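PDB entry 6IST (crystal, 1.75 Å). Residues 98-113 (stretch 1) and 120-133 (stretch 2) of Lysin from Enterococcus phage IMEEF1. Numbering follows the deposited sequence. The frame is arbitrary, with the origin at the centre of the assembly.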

ATOM      1  N   GLY C  98     -30.479  13.191   7.072  1.00 19.06           N
ATOM      2  CA  GLY C  98     -31.735  12.598   7.350  1.00 19.91           C
ATOM      3  C   GLY C  98     -32.737  13.620   7.811  1.00 23.82           C
ATOM      4  O   GLY C  98     -32.370  14.675   8.270  1.00 22.32           O
ATOM      5  N   ARG C  99     -33.992  13.339   7.562  1.00 25.18           N
ATOM      6  CA  ARG C  99     -35.046  14.313   7.878  1.00 29.42           C
ATOM      7  C   ARG C  99     -35.745  14.090   9.233  1.00 30.25           C
ATOM      8  O   ARG C  99     -35.706  13.032   9.835  1.00 28.64           O
ATOM      9  CB  ARG C  99     -36.057  14.306   6.737  1.00 29.66           C
ATOM     10  CG  ARG C  99     -35.492  14.761   5.404  1.00 34.37           C
ATOM     11  CD  ARG C  99     -36.422  14.295   4.297  1.00 37.12           C
ATOM     12  NE  ARG C  99     -35.887  14.545   2.967  1.00 41.69           N
ATOM     13  CZ  ARG C  99     -36.619  14.542   1.852  1.00 40.50           C
ATOM     14  NH1 ARG C  99     -37.939  14.321   1.873  1.00 41.82           N
ATOM     15  NH2 ARG C  99     -36.017  14.772   0.700  1.00 40.67           N
ATOM     16  N   ALA C 100     -36.375  15.147   9.734  1.00 28.13           N
ATOM     17  CA  ALA C 100     -37.027  15.141  11.026  1.00 29.20           C
ATOM     18  C   ALA C 100     -38.229  14.187  11.117  1.00 28.27           C
ATOM     19  O   ALA C 100     -38.545  13.708  12.182  1.00 31.06           O
ATOM     20  CB  ALA C 100     -37.447  16.578  11.382  1.00 27.53           C
ATOM     21  N   ASP C 101     -38.872  13.906   9.992  1.00 31.37           N
ATOM     22  CA  ASP C 101     -40.038  13.006   9.940  1.00 30.64           C
ATOM     23  C   ASP C 101     -39.674  11.501   9.917  1.00 31.56           C
ATOM     24  O   ASP C 101     -40.515  10.653   9.590  1.00 31.84           O
ATOM     25  CB  ASP C 101     -40.899  13.377   8.730  1.00 34.77           C
ATOM     26  CG  ASP C 101     -40.212  13.048   7.367  1.00 43.34           C
ATOM     27  OD1 ASP C 101     -39.012  12.637   7.347  1.00 37.89           O
ATOM     28  OD2 ASP C 101     -40.857  13.227   6.312  1.00 43.84           O
ATOM     29  N   GLY C 102     -38.431  11.146  10.253  1.00 26.89           N
ATOM     30  CA  GLY C 102     -38.041   9.750  10.221  1.00 26.56           C
ATOM     31  C   GLY C 102     -37.646   9.162   8.844  1.00 26.18           C
ATOM     32  O   GLY C 102     -37.607   7.912   8.677  1.00 30.22           O
ATOM     33  N   THR C 103     -37.442  10.002   7.845  1.00 21.59           N
ATOM     34  CA  THR C 103     -37.047   9.523   6.522  1.00 28.28           C
ATOM     35  C   THR C 103     -35.694  10.060   6.120  1.00 23.95           C
ATOM     36  O   THR C 103     -35.094  10.934   6.799  1.00 22.05           O
ATOM     37  CB  THR C 103     -38.101   9.870   5.443  1.00 30.55           C
ATOM     38  OG1 THR C 103     -38.124  11.284   5.239  1.00 27.59           O
ATOM     39  CG2 THR C 103     -39.500   9.399   5.853  1.00 33.70           C
ATOM     40  N   PHE C 104     -35.157   9.474   5.053  1.00 22.19           N
ATOM     41  CA  PHE C 104     -33.945   9.924   4.456  1.00 23.13           C
ATOM     42  C   PHE C 104     -33.889   9.524   2.973  1.00 22.17           C
ATOM     43  O   PHE C 104     -34.675   8.694   2.501  1.00 19.69           O
ATOM     44  CB  PHE C 104     -32.735   9.368   5.254  1.00 19.63           C
ATOM     45  CG  PHE C 104     -32.566   7.857   5.168  1.00 17.56           C
ATOM     46  CD1 PHE C 104     -33.176   7.022   6.101  1.00 19.86           C
ATOM     47  CD2 PHE C 104     -31.778   7.315   4.236  1.00 18.56           C
ATOM     48  CE1 PHE C 104     -33.057   5.655   6.047  1.00 19.86           C
ATOM     49  CE2 PHE C 104     -31.659   5.928   4.128  1.00 17.71           C
ATOM     50  CZ  PHE C 104     -32.260   5.120   5.064  1.00 18.60           C
ATOM     51  N   VAL C 105     -32.965  10.120   2.244  1.00 20.43           N
ATOM     52  CA  VAL C 105     -32.714   9.784   0.880  1.00 19.85           C
ATOM     53  C   VAL C 105     -31.334   9.164   0.674  1.00 19.22           C
ATOM     54  O   VAL C 105     -30.361   9.713   1.081  1.00 17.69           O
ATOM     55  CB  VAL C 105     -32.874  11.027  -0.003  1.00 24.26           C
ATOM     56  CG1 VAL C 105     -32.530  10.741  -1.425  1.00 25.48           C
ATOM     57  CG2 VAL C 105     -34.308  11.554   0.088  1.00 24.48           C
ATOM     58  N   SER C 106     -31.277   8.013   0.028  1.00 17.95           N
ATOM     59  CA  SER C 106     -30.049   7.392  -0.374  1.00 18.73           C
ATOM     60  C   SER C 106     -30.125   6.891  -1.857  1.00 21.18           C
ATOM     61  O   SER C 106     -31.221   6.666  -2.401  1.00 23.62           O
ATOM     62  CB  SER C 106     -29.609   6.296   0.647  1.00 19.63           C
ATOM     63  OG  SER C 106     -30.500   5.184   0.606  1.00 21.37           O
ATOM     64  N   VAL C 107     -28.969   6.741  -2.523  1.00 18.70           N
ATOM     65  CA  VAL C 107     -28.882   6.141  -3.843  1.00 18.46           C
ATOM     66  C   VAL C 107     -28.396   4.736  -3.610  1.00 16.64           C
ATOM     67  O   VAL C 107     -27.394   4.543  -2.883  1.00 17.91           O
ATOM     68  CB  VAL C 107     -27.907   6.891  -4.706  1.00 19.53           C
ATOM     69  CG1 VAL C 107     -27.531   6.110  -5.916  1.00 20.31           C
ATOM     70  CG2 VAL C 107     -28.529   8.197  -5.065  1.00 20.48           C
ATOM     71  N   ASP C 108     -29.188   3.797  -4.051  1.00 15.64           N
ATOM     72  CA  ASP C 108     -28.972   2.381  -3.754  1.00 17.80           C
ATOM     73  C   ASP C 108     -29.138   1.617  -5.057  1.00 17.58           C
ATOM     74  O   ASP C 108     -29.956   1.988  -5.911  1.00 16.75           O
ATOM     75  CB  ASP C 108     -30.024   1.737  -2.843  1.00 19.77           C
ATOM     76  CG  ASP C 108     -30.389   2.483  -1.541  1.00 20.28           C
ATOM     77  OD1 ASP C 108     -29.752   3.446  -1.081  1.00 21.08           O
ATOM     78  OD2 ASP C 108     -31.282   1.896  -0.856  1.00 24.92           O
ATOM     79  N   GLN C 109     -28.382   0.514  -5.215  1.00 17.94           N
ATOM     80  CA  GLN C 109     -28.677  -0.495  -6.244  1.00 16.38           C
ATOM     81  C   GLN C 109     -29.432  -1.604  -5.691  1.00 15.72           C
ATOM     82  O   GLN C 109     -29.292  -1.923  -4.503  1.00 17.34           O
ATOM     83  CB  GLN C 109     -27.390  -1.036  -6.878  1.00 16.05           C
ATOM     84  CG  GLN C 109     -26.682   0.018  -7.659  1.00 17.54           C
ATOM     85  CD  GLN C 109     -25.424  -0.407  -8.371  1.00 19.27           C
ATOM     86  OE1 GLN C 109     -25.025   0.282  -9.304  1.00 19.95           O
ATOM     87  NE2 GLN C 109     -24.748  -1.462  -7.913  1.00 18.92           N
ATOM     88  N   ASN C 110     -30.252  -2.206  -6.550  1.00 17.79           N
ATOM     89  CA  ASN C 110     -30.988  -3.409  -6.199  1.00 20.17           C
ATOM     90  C   ASN C 110     -32.027  -3.243  -5.141  1.00 18.20           C
ATOM     91  O   ASN C 110     -32.341  -4.188  -4.365  1.00 21.18           O
ATOM     92  CB  ASN C 110     -30.044  -4.567  -5.861  1.00 21.34           C
ATOM     93  CG  ASN C 110     -30.628  -5.910  -6.289  1.00 21.00           C
ATOM     94  OD1 ASN C 110     -31.400  -5.985  -7.217  1.00 22.75           O
ATOM     95  ND2 ASN C 110     -30.288  -6.941  -5.584  1.00 27.06           N
ATOM     96  N   TRP C 111     -32.627  -2.058  -5.118  1.00 17.88           N
ATOM     97  CA  TRP C 111     -33.728  -1.750  -4.212  1.00 19.59           C
ATOM     98  C   TRP C 111     -35.005  -1.790  -5.020  1.00 19.30           C
ATOM     99  O   TRP C 111     -35.917  -2.554  -4.673  1.00 19.76           O
ATOM    100  CB  TRP C 111     -33.569  -0.395  -3.495  1.00 20.44           C
ATOM    101  CG  TRP C 111     -34.742  -0.042  -2.615  1.00 22.67           C
ATOM    102  CD1 TRP C 111     -35.837   0.722  -2.963  1.00 23.40           C
ATOM    103  CD2 TRP C 111     -34.989  -0.521  -1.318  1.00 21.74           C
ATOM    104  NE1 TRP C 111     -36.704   0.775  -1.941  1.00 23.93           N
ATOM    105  CE2 TRP C 111     -36.196   0.062  -0.884  1.00 21.29           C
ATOM    106  CE3 TRP C 111     -34.246  -1.287  -0.413  1.00 23.09           C
ATOM    107  CZ2 TRP C 111     -36.723  -0.161   0.369  1.00 23.77           C
ATOM    108  CZ3 TRP C 111     -34.758  -1.514   0.814  1.00 25.91           C
ATOM    109  CH2 TRP C 111     -36.000  -0.941   1.222  1.00 26.00           C
ATOM    110  N   ILE C 112     -35.092  -0.941  -6.030  1.00 18.03           N
ATOM    111  CA  ILE C 112     -36.199  -0.969  -6.990  1.00 20.40           C
ATOM    112  C   ILE C 112     -35.986  -2.095  -7.999  1.00 19.75           C
ATOM    113  O   ILE C 112     -34.879  -2.231  -8.577  1.00 21.23           O
ATOM    114  CB  ILE C 112     -36.280   0.361  -7.724  1.00 23.08           C
ATOM    115  CG1 ILE C 112     -36.849   1.378  -6.749  1.00 25.68           C
ATOM    116  CG2 ILE C 112     -37.209   0.269  -8.946  1.00 24.69           C
ATOM    117  CD1 ILE C 112     -36.506   2.792  -7.152  1.00 30.31           C
ATOM    118  N   ASN C 113     -37.010  -2.909  -8.203  1.00 18.18           N
ATOM    119  CA  ASN C 113     -36.927  -4.066  -9.165  1.00 17.80           C
ATOM    120  C   ASN C 113     -35.706  -4.897  -8.841  1.00 19.03           C
ATOM    121  O   ASN C 113     -34.889  -5.157  -9.670  1.00 23.97           O
ATOM    122  CB  ASN C 113     -36.911  -3.604 -10.599  1.00 17.76           C
ATOM    123  CG  ASN C 113     -38.199  -2.962 -11.033  1.00 20.61           C
ATOM    124  OD1 ASN C 113     -39.312  -3.325 -10.566  1.00 21.88           O
ATOM    125  ND2 ASN C 113     -38.087  -1.991 -11.980  1.00 20.22           N
ATOM    126  N   SER C 120     -29.948  -4.246  -9.848  1.00 21.13           N
ATOM    127  CA  SER C 120     -30.726  -3.373 -10.709  1.00 19.94           C
ATOM    128  C   SER C 120     -30.014  -2.083 -10.600  1.00 19.95           C
ATOM    129  O   SER C 120     -29.249  -1.909  -9.672  1.00 19.41           O
ATOM    130  CB  SER C 120     -32.150  -3.247 -10.106  1.00 20.65           C
ATOM    131  OG  SER C 120     -32.233  -2.599  -8.856  1.00 21.31           O
ATOM    132  N   PRO C 121     -30.328  -1.157 -11.468  1.00 19.39           N
ATOM    133  CA  PRO C 121     -29.629   0.121 -11.484  1.00 22.05           C
ATOM    134  C   PRO C 121     -29.790   0.974 -10.227  1.00 20.78           C
ATOM    135  O   PRO C 121     -30.738   0.833  -9.462  1.00 22.47           O
ATOM    136  CB  PRO C 121     -30.276   0.868 -12.692  1.00 21.91           C
ATOM    137  CG  PRO C 121     -31.042  -0.118 -13.419  1.00 22.34           C
ATOM    138  CD  PRO C 121     -31.355  -1.253 -12.526  1.00 22.63           C
ATOM    139  N   ALA C 122     -28.854   1.883 -10.066  1.00 19.84           N
ATOM    140  CA  ALA C 122     -28.847   2.806  -8.967  1.00 19.73           C
ATOM    141  C   ALA C 122     -30.080   3.698  -9.095  1.00 22.03           C
ATOM    142  O   ALA C 122     -30.427   4.170 -10.219  1.00 23.38           O
ATOM    143  CB  ALA C 122     -27.602   3.623  -8.973  1.00 19.46           C
ATOM    144  N   ALA C 123     -30.720   3.925  -7.964  1.00 20.29           N
ATOM    145  CA  ALA C 123     -31.863   4.830  -7.918  1.00 19.40           C
ATOM    146  C   ALA C 123     -31.799   5.640  -6.684  1.00 20.65           C
ATOM    147  O   ALA C 123     -31.288   5.208  -5.636  1.00 20.34           O
ATOM    148  CB  ALA C 123     -33.138   4.031  -7.971  1.00 24.54           C
ATOM    149  N   ALA C 124     -32.400   6.817  -6.719  1.00 22.02           N
ATOM    150  CA  ALA C 124     -32.494   7.644  -5.551  1.00 21.92           C
ATOM    151  C   ALA C 124     -33.812   7.316  -4.855  1.00 24.40           C
ATOM    152  O   ALA C 124     -34.856   7.439  -5.446  1.00 22.87           O
ATOM    153  CB  ALA C 124     -32.387   9.143  -5.892  1.00 22.39           C
ATOM    154  N   ILE C 125     -33.718   6.814  -3.625  1.00 20.64           N
ATOM    155  CA  ILE C 125     -34.813   6.263  -2.856  1.00 22.77           C
ATOM    156  C   ILE C 125     -35.109   7.101  -1.581  1.00 22.82           C
ATOM    157  O   ILE C 125     -34.203   7.372  -0.768  1.00 20.72           O
ATOM    158  CB  ILE C 125     -34.447   4.865  -2.321  1.00 23.61           C
ATOM    159  CG1 ILE C 125     -33.820   3.956  -3.407  1.00 25.84           C
ATOM    160  CG2 ILE C 125     -35.700   4.241  -1.694  1.00 23.78           C
ATOM    161  CD1 ILE C 125     -34.734   3.770  -4.553  1.00 27.17           C
ATOM    162  N   HIS C 126     -36.372   7.470  -1.384  1.00 22.56           N
ATOM    163  CA  HIS C 126     -36.833   8.079  -0.148  1.00 22.53           C
ATOM    164  C   HIS C 126     -37.195   6.959   0.804  1.00 21.45           C
ATOM    165  O   HIS C 126     -38.244   6.348   0.659  1.00 25.46           O
ATOM    166  CB  HIS C 126     -38.040   8.972  -0.441  1.00 26.75           C
ATOM    167  CG  HIS C 126     -38.503   9.840   0.711  1.00 30.58           C
ATOM    168  ND1 HIS C 126     -39.701  10.537   0.666  1.00 36.85           N
ATOM    169  CD2 HIS C 126     -37.941  10.161   1.908  1.00 32.53           C
ATOM    170  CE1 HIS C 126     -39.875  11.210   1.791  1.00 38.84           C
ATOM    171  NE2 HIS C 126     -38.822  11.000   2.566  1.00 39.01           N
ATOM    172  N   HIS C 127     -36.305   6.664   1.747  1.00 17.70           N
ATOM    173  CA  HIS C 127     -36.509   5.555   2.701  1.00 17.89           C
ATOM    174  C   HIS C 127     -37.098   5.983   4.032  1.00 20.70           C
ATOM    175  O   HIS C 127     -36.956   7.122   4.464  1.00 22.84           O
ATOM    176  CB  HIS C 127     -35.149   4.969   3.054  1.00 18.69           C
ATOM    177  CG  HIS C 127     -34.523   4.130   1.974  1.00 19.56           C
ATOM    178  ND1 HIS C 127     -34.959   2.855   1.695  1.00 18.35           N
ATOM    179  CD2 HIS C 127     -33.437   4.337   1.189  1.00 19.27           C
ATOM    180  CE1 HIS C 127     -34.120   2.285   0.830  1.00 18.47           C
ATOM    181  NE2 HIS C 127     -33.226   3.185   0.454  1.00 20.20           N
ATOM    182  N   ASN C 128     -37.667   5.021   4.761  1.00 21.00           N
ATOM    183  CA  ASN C 128     -37.831   5.132   6.188  1.00 23.99           C
ATOM    184  C   ASN C 128     -36.750   4.275   6.874  1.00 23.82           C
ATOM    185  O   ASN C 128     -35.873   3.665   6.223  1.00 23.62           O
ATOM    186  CB  ASN C 128     -39.262   4.770   6.616  1.00 26.26           C
ATOM    187  CG  ASN C 128     -39.589   3.311   6.320  1.00 30.72           C
ATOM    188  OD1 ASN C 128     -38.715   2.464   6.248  1.00 27.68           O
ATOM    189  ND2 ASN C 128     -40.849   3.038   6.094  1.00 30.62           N
ATOM    190  N   MET C 129     -36.875   4.201   8.173  1.00 23.06           N
ATOM    191  CA  MET C 129     -35.873   3.573   9.008  1.00 22.75           C
ATOM    192  C   MET C 129     -36.134   2.094   9.270  1.00 23.06           C
ATOM    193  O   MET C 129     -35.338   1.482   9.999  1.00 22.08           O
ATOM    194  CB  MET C 129     -35.756   4.347  10.342  1.00 23.56           C
ATOM    195  CG  MET C 129     -35.097   5.751  10.192  1.00 23.77           C
ATOM    196  SD  MET C 129     -33.391   5.756   9.697  1.00 16.61           S
ATOM    197  CE  MET C 129     -32.554   5.296  11.235  1.00 20.18           C
ATOM    198  N   ASP C 130     -37.118   1.496   8.607  1.00 25.01           N
ATOM    199  CA  ASP C 130     -37.379   0.052   8.797  1.00 26.74           C
ATOM    200  C   ASP C 130     -36.190  -0.810   8.333  1.00 24.78           C
ATOM    201  O   ASP C 130     -35.737  -0.706   7.202  1.00 23.65           O
ATOM    202  CB  ASP C 130     -38.628  -0.373   8.068  1.00 33.82           C
ATOM    203  CG  ASP C 130     -39.916   0.198   8.702  1.00 43.88           C
ATOM    204  OD1 ASP C 130     -39.826   0.891   9.745  1.00 49.17           O
ATOM    205  OD2 ASP C 130     -41.014  -0.034   8.119  1.00 55.16           O
ATOM    206  N   GLY C 131     -35.663  -1.602   9.273  1.00 21.41           N
ATOM    207  CA  GLY C 131     -34.453  -2.432   9.042  1.00 20.26           C
ATOM    208  C   GLY C 131     -33.086  -1.797   9.138  1.00 18.88           C
ATOM    209  O   GLY C 131     -32.057  -2.481   8.921  1.00 17.38           O
ATOM    210  N   VAL C 132     -33.035  -0.472   9.268  1.00 17.76           N
ATOM    211  CA  VAL C 132     -31.756   0.258   9.337  1.00 18.85           C
ATOM    212  C   VAL C 132     -31.013  -0.001  10.603  1.00 19.14           C
ATOM    213  O   VAL C 132     -31.546   0.119  11.665  1.00 20.80           O
ATOM    214  CB  VAL C 132     -31.956   1.771   9.143  1.00 17.77           C
ATOM    215  CG1 VAL C 132     -30.613   2.520   9.209  1.00 20.61           C
ATOM    216  CG2 VAL C 132     -32.567   1.992   7.788  1.00 17.66           C
ATOM    217  N   TRP C 133     -29.759  -0.399  10.471  1.00 18.46           N
ATOM    218  CA  TRP C 133     -28.883  -0.632  11.615  1.00 18.14           C
ATOM    219  C   TRP C 133     -28.143   0.627  11.950  1.00 19.97           C
ATOM    220  O   TRP C 133     -28.061   1.046  13.098  1.00 18.68           O
ATOM    221  CB  TRP C 133     -27.884  -1.737  11.242  1.00 18.58           C
ATOM    222  CG  TRP C 133     -26.978  -2.043  12.342  1.00 21.20           C
ATOM    223  CD1 TRP C 133     -27.157  -2.952  13.253  1.00 21.60           C
ATOM    224  CD2 TRP C 133     -25.695  -1.435  12.609  1.00 21.80           C
ATOM    225  NE1 TRP C 133     -26.087  -2.983  14.119  1.00 24.43           N
ATOM    226  CE2 TRP C 133     -25.203  -2.007  13.765  1.00 24.64           C
ATOM    227  CE3 TRP C 133     -24.956  -0.433  11.993  1.00 23.35           C
ATOM    228  CZ2 TRP C 133     -23.940  -1.659  14.304  1.00 27.61           C
ATOM    229  CZ3 TRP C 133     -23.759  -0.040  12.539  1.00 23.84           C
ATOM    230  CH2 TRP C 133     -23.257  -0.669  13.688  1.00 27.57           C
TER
HETATM  231  O   HOH W   1     -38.778   5.798   9.803  1.00 32.55           O
HETATM  232  O   HOH W   2     -32.327   0.405  -6.728  1.00 20.08           O
HETATM  233  O   HOH W   3     -33.400   0.120  -9.731  1.00 36.70           O

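An antiparallel strand pair sorts its side chains by alternation, and the contact between residues 98-113 and 120-133 of this phage lysin illustrates how one face of such a pair can hold both an apolar cluster and a buried polar network. The face carrying Phe104, Ser106, Asp108, Ala123, Ile125 and His127 is organized around aromatic and aliphatic groups. Ile125 CD1 lies 3.3 Å from Ile112 CD1 and 3.6 Å from Trp111 CD1, so the loop following the first strand folds back to cover the second; Ile112 CD1 also reaches Ala123 CB at 3.7 Å.

His127 links this cluster to Phe104. Its CB sits over the face of the Phe104 ring, 3.8 Å from the ring centroid, in a CH-pi contact. The two rings themselves are nearly parallel, with planes at 27°, but slid apart so that they barely overlap. Toward Trp111 the imidazole instead presents its edge to the indole face, with His127 CE1 3.5 Å from Trp111 CE2. Beyond Phe104, Met129 SD and Val132 CG2 approach Phe104 CE1 at 3.7 and 4.1 Å.

The same imidazole supplies the polar element. His127 NE2 donates to Asp108 OD2 at 2.7 Å, while Ser106 OG donates to Asp108 OD1 at 2.5 Å. Both carboxylate oxygens of this buried aspartate thus accept hydrogen bonds from neighbours on its own face of the sheet.

Beneath the side chains, the backbone sets the register. Phe104 pairs with His127, Ser106 with Ile125 and Asp108 with Ala123, each through two reciprocal hydrogen bonds; the most nearly linear, Ile125 N to Ser106 O, measures 2.8 Å with an angle of 175°. In the intervening pairs the CA atoms come closer, and CA-H...O contacts such as Val107 CA to Ala123 O at 3.1 Å supplement the ladder.

On the other face, Val107 CG2 meets Ala124 CB at 4.1 Å, and farther along His126 NE2 donates to Thr103 OG1 at 2.8 Å. That hydroxyl in turn donates to Asp101 OD1 at 2.7 Å, forming a relay into the Arg99-Gly102 turn. The Arg99 guanidinium turns one face toward the His126 ring. Nearby, water 1 bridges Gly102 O and Met129 N, at 2.7 and 3.0 Å.

At the opposite end of the strand pair, Ser120 OG donates to Ile112 O at 2.7 Å, tying down the loop that covers Ile125, and water 2 accepts from Trp111 N at 3.0 Å.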